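Local atomic coordinates of blood group a-and b-cleaving endo-beta-galactosidase (Streptococcus pneumoniae, PDB entry 2YGL), a protein that belongs to an endo-beta-galactosidase that cleaves blood group A and B antigens, here represented by its tandem CBM51 modules, which probably bind glycans. Residues A[288-293]-A[328-333]; A[295-300]-A[317-322]. All coordinates share one frame; numbering follows the deposited sequence.

Contact 1: residues A[288-293]-A[328-333]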
# COMPACT_ATOMS: atom_id res chain seq x y z
N PHE A 288 9.14 24.34 9.97
CA PHE A 288 10.14 23.36 9.55
C PHE A 288 10.00 23.10 8.05
O PHE A 288 8.88 22.92 7.55
CB PHE A 288 9.98 22.05 10.33
CG PHE A 288 10.90 20.95 9.87
CD1 PHE A 288 12.24 20.94 10.24
CD2 PHE A 288 10.42 19.92 9.06
CE1 PHE A 288 13.10 19.93 9.81
CE2 PHE A 288 11.26 18.90 8.63
CZ PHE A 288 12.60 18.90 9.00
N GLU A 289 11.13 23.06 7.35
CA GLU A 289 11.15 22.84 5.91
C GLU A 289 12.03 21.66 5.49
O GLU A 289 13.11 21.46 6.04
CB GLU A 289 11.67 24.07 5.18
CG GLU A 289 10.73 25.27 5.18
CD GLU A 289 11.38 26.50 4.56
OE1 GLU A 289 12.62 26.53 4.44
OE2 GLU A 289 10.64 27.43 4.21
N VAL A 290 11.54 20.88 4.53
CA VAL A 290 12.37 19.92 3.81
C VAL A 290 12.64 20.52 2.43
O VAL A 290 11.71 20.85 1.69
CB VAL A 290 11.71 18.53 3.69
CG1 VAL A 290 12.64 17.55 2.99
CG2 VAL A 290 11.33 18.00 5.07
N VAL A 291 13.92 20.66 2.10
CA VAL A 291 14.33 21.37 0.89
C VAL A 291 15.16 20.45 -0.01
O VAL A 291 16.20 19.94 0.40
CB VAL A 291 15.12 22.65 1.23
CG1 VAL A 291 15.34 23.51 -0.00
CG2 VAL A 291 14.40 23.47 2.31
N ALA A 292 14.68 20.23 -1.23
CA ALA A 292 15.38 19.42 -2.22
C ALA A 292 15.98 20.30 -3.31
O ALA A 292 15.25 20.97 -4.05
CB ALA A 292 14.45 18.37 -2.83
N ASP A 293 17.31 20.30 -3.40
CA ASP A 293 18.06 21.14 -4.35
C ASP A 293 17.61 22.60 -4.36
O ASP A 293 17.39 23.18 -5.43
CB ASP A 293 18.04 20.54 -5.77
CG ASP A 293 18.70 19.17 -5.83
OD1 ASP A 293 19.72 18.96 -5.14
OD2 ASP A 293 18.20 18.30 -6.58
N ILE A 328 19.60 17.33 -0.01
CA ILE A 328 18.44 17.50 0.86
C ILE A 328 18.84 18.31 2.09
O ILE A 328 19.82 17.98 2.76
CB ILE A 328 17.80 16.14 1.27
CG1 ILE A 328 17.17 15.46 0.04
CG2 ILE A 328 16.74 16.34 2.37
CD1 ILE A 328 16.77 14.01 0.26
N GLU A 329 18.09 19.38 2.36
CA GLU A 329 18.30 20.21 3.55
C GLU A 329 17.07 20.19 4.45
O GLU A 329 15.93 20.26 3.98
CB GLU A 329 18.63 21.65 3.15
CG GLU A 329 20.02 21.84 2.57
CD GLU A 329 20.18 23.18 1.87
OE1 GLU A 329 19.42 23.45 0.91
OE2 GLU A 329 21.08 23.95 2.26
N LEU A 330 17.33 20.09 5.76
CA LEU A 330 16.28 20.12 6.77
C LEU A 330 16.41 21.40 7.58
O LEU A 330 17.38 21.57 8.32
CB LEU A 330 16.38 18.89 7.68
CG LEU A 330 16.49 17.52 6.99
CD1 LEU A 330 16.70 16.43 8.02
CD2 LEU A 330 15.26 17.21 6.12
N LYS A 331 15.45 22.30 7.41
CA LYS A 331 15.57 23.67 7.93
C LYS A 331 14.60 23.97 9.06
O LYS A 331 13.39 23.76 8.93
CB LYS A 331 15.40 24.69 6.79
CG LYS A 331 16.39 24.51 5.64
CD LYS A 331 16.34 25.69 4.68
CE LYS A 331 17.35 25.51 3.56
NZ LYS A 331 17.31 26.66 2.61
N SER A 332 15.15 24.46 10.17
CA SER A 332 14.38 24.73 11.39
C SER A 332 14.40 26.21 11.74
O SER A 332 15.47 26.79 11.92
CB SER A 332 14.92 23.90 12.55
OG SER A 332 14.98 22.52 12.22
N TYR A 333 13.21 26.79 11.85
CA TYR A 333 13.06 28.22 12.08
C TYR A 333 12.54 28.51 13.49
O TYR A 333 11.46 28.07 13.87
CB TYR A 333 12.13 28.84 11.04
CG TYR A 333 12.65 28.80 9.62
CD1 TYR A 333 12.57 27.63 8.85
CD2 TYR A 333 13.21 29.94 9.03
CE1 TYR A 333 13.03 27.59 7.54
CE2 TYR A 333 13.68 29.91 7.72
CZ TYR A 333 13.59 28.73 6.98
OH TYR A 333 14.05 28.69 5.69
O HOH W 1 14.44 27.08 2.14
O HOH W 2 18.61 21.79 -1.05

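Contact 2: residues A[295-300]-A[317-322]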
# COMPACT_ATOMS: atom_id res chain seq x y z
N LYS A 295 14.81 23.81 -3.40
CA LYS A 295 13.37 23.93 -3.54
C LYS A 295 12.63 23.30 -2.36
O LYS A 295 12.82 22.12 -2.04
CB LYS A 295 12.91 23.30 -4.86
CG LYS A 295 11.49 23.69 -5.29
CD LYS A 295 11.12 23.03 -6.62
CE LYS A 295 9.75 23.47 -7.11
NZ LYS A 295 8.63 22.91 -6.29
N VAL A 296 11.79 24.10 -1.71
CA VAL A 296 10.97 23.63 -0.59
C VAL A 296 9.95 22.61 -1.09
O VAL A 296 9.11 22.94 -1.93
CB VAL A 296 10.26 24.81 0.14
CG1 VAL A 296 9.31 24.30 1.21
CG2 VAL A 296 11.29 25.76 0.75
N ILE A 297 10.06 21.38 -0.60
CA ILE A 297 9.13 20.31 -0.97
C ILE A 297 8.20 19.94 0.19
O ILE A 297 7.21 19.22 -0.01
CB ILE A 297 9.85 19.05 -1.53
CG1 ILE A 297 10.85 18.49 -0.50
CG2 ILE A 297 10.53 19.39 -2.87
CD1 ILE A 297 11.31 17.07 -0.80
N TYR A 298 8.53 20.43 1.38
CA TYR A 298 7.62 20.39 2.53
C TYR A 298 7.78 21.64 3.39
O TYR A 298 8.90 22.07 3.68
CB TYR A 298 7.84 19.15 3.41
CG TYR A 298 6.99 19.20 4.67
CD1 TYR A 298 5.69 18.70 4.68
CD2 TYR A 298 7.47 19.80 5.84
CE1 TYR A 298 4.90 18.77 5.81
CE2 TYR A 298 6.69 19.88 6.98
CZ TYR A 298 5.40 19.36 6.96
OH TYR A 298 4.62 19.43 8.09
N SER A 299 6.65 22.21 3.81
CA SER A 299 6.63 23.29 4.80
C SER A 299 5.53 23.05 5.83
O SER A 299 4.40 22.71 5.47
CB SER A 299 6.43 24.64 4.12
OG SER A 299 6.56 25.69 5.06
N SER A 300 5.88 23.22 7.10
CA SER A 300 4.93 22.99 8.20
C SER A 300 3.86 24.08 8.32
O SER A 300 2.86 23.89 9.02
CB SER A 300 5.68 22.83 9.52
OG SER A 300 6.36 24.02 9.89
N VAL A 317 5.86 14.09 9.02
CA VAL A 317 6.35 14.56 7.74
C VAL A 317 6.65 13.33 6.88
O VAL A 317 7.49 12.50 7.23
CB VAL A 317 7.62 15.43 7.87
CG1 VAL A 317 8.17 15.80 6.49
CG2 VAL A 317 7.32 16.69 8.66
N ASP A 318 5.93 13.22 5.77
CA ASP A 318 6.09 12.10 4.85
C ASP A 318 6.01 12.66 3.43
O ASP A 318 4.92 12.89 2.91
CB ASP A 318 5.01 11.04 5.10
CG ASP A 318 5.17 9.81 4.22
OD1 ASP A 318 6.01 9.81 3.29
OD2 ASP A 318 4.44 8.82 4.46
N VAL A 319 7.17 12.87 2.82
CA VAL A 319 7.25 13.57 1.54
C VAL A 319 8.10 12.81 0.52
O VAL A 319 9.14 12.23 0.86
CB VAL A 319 7.74 15.05 1.73
CG1 VAL A 319 9.16 15.10 2.32
CG2 VAL A 319 7.65 15.85 0.44
N GLU A 320 7.64 12.81 -0.73
CA GLU A 320 8.38 12.21 -1.84
C GLU A 320 9.58 13.08 -2.19
O GLU A 320 9.48 14.30 -2.26
CB GLU A 320 7.49 12.06 -3.08
CG GLU A 320 6.47 10.94 -3.00
CD GLU A 320 5.68 10.76 -4.30
OE1 GLU A 320 5.70 11.66 -5.16
OE2 GLU A 320 5.03 9.70 -4.45
N ILE A 321 10.72 12.43 -2.42
CA ILE A 321 11.92 13.12 -2.89
C ILE A 321 11.95 12.99 -4.42
O ILE A 321 11.90 11.87 -4.94
CB ILE A 321 13.21 12.52 -2.27
CG1 ILE A 321 13.13 12.46 -0.74
CG2 ILE A 321 14.45 13.29 -2.74
CD1 ILE A 321 12.84 13.78 -0.03
N PRO A 322 12.04 14.13 -5.14
CA PRO A 322 12.04 14.07 -6.60
C PRO A 322 13.23 13.28 -7.14
O PRO A 322 14.33 13.34 -6.58
CB PRO A 322 12.15 15.55 -7.01
CG PRO A 322 11.64 16.31 -5.83
CD PRO A 322 12.09 15.52 -4.65

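Contact 1: residues A[288-293]-A[328-333]
E289 and K331 form a hydrogen-bonded antiparallel pair at the middle of the five-stranded sheet of the second CBM51 module, a beta-sandwich. Their backbones exchange two bonds: K331 N reaches E289 O at 2.8 Å, almost straight at 177°, and E289 N gives to K331 O. V291 and E329 repeat the exchange two residues on, so four N-H groups and four carbonyls are satisfied.

F288, V290, I328 and L330 suit the inner face, being apolar: L330 CB packs on F288 CZ at 4.0 Å, while L330 and F288 also touch L345 of the opposing sheet. The face of E289, V291, E329 and K331 is mixed, with charged side chains around V291. E289 OE1 accepts a hydrogen bond from Y333 OH (2.9 Å), which lies above the carboxylate plane, 48° out of it. A water donates to the same OE1 and accepts from K331 NZ; E289 OE1 and K331 NZ themselves are 5.0 Å apart. A second water donates to E329 OE1 at 2.7 Å and weakly to V291 O. The aliphatic part of K331 meanwhile serves as an apolar neighbour for V291, whose CG2 lies 3.8 Å from both K331 CD and K331 CE.

Contact 2: residues A[295-300]-A[317-322]
Y298 lies across V317 where the two sheets of the beta-sandwich face each other, strand 295-299 being the outermost of its sheet and strand 315-320 belonging to the opposing one. No hydrogen bond joins the segments, and their strand axes come no closer than 7.5 Å, a gap filled by side chains. The tight part includes a CH-pi contact: V317 CG2 sits over one face of the Y298 ring, 4.0 Å from its centroid and 28° off the normal. Y298 CG stands anti to its backbone N (chi1 174°), which places it 4.0 Å from V317 CG1, so both branches of the valine lie against the aromatic side chain. The residue types suit this place, since the flat ring gives a face and the two methyl groups of valine cover it, while the tyrosine as a whole stays partly exposed.

I297 and Y298 both face V290 of the neighbouring strand, a classic beta bulge, and consecutive residues can therefore both point toward segment 317-322. I297 reaches across with CD1, which meets I321 CD1 at 3.7 Å, the two side chains crossing at about a right angle, and lies 3.6 Å from E320 O. Close by, V319 CG2 rests 3.4 Å from the backbone O of I297.

Toward P322 the packing becomes looser and the surroundings more exposed. E320, itself exposed, directs its carboxylate away from the contact, as befits a charged group beside an apolar seam. The proline is exposed too, and its CD is 4.2 Å from I297 CD1.

Contact 1 lies within one sheet of the second module and is buried, whereas contact 2 spans the space between the two sheets at an outer strand and is partly open to solvent. Their chemistry follows: backbone hydrogen bonding joins 288-293 to 328-333, while 295-300 meets 317-322 through side-chain packing, with no hydrogen bond between the segments. Strands 285-292 and 295-299 are consecutive in the chain and neighbours in the sheet, so the contacts share a border, where V290 O lies 2.9 Å from I297 N and F288 N 2.8 Å from S300 OG, both probable hydrogen bonds. Both segments of contact 2 fall between the two strands paired in contact 1.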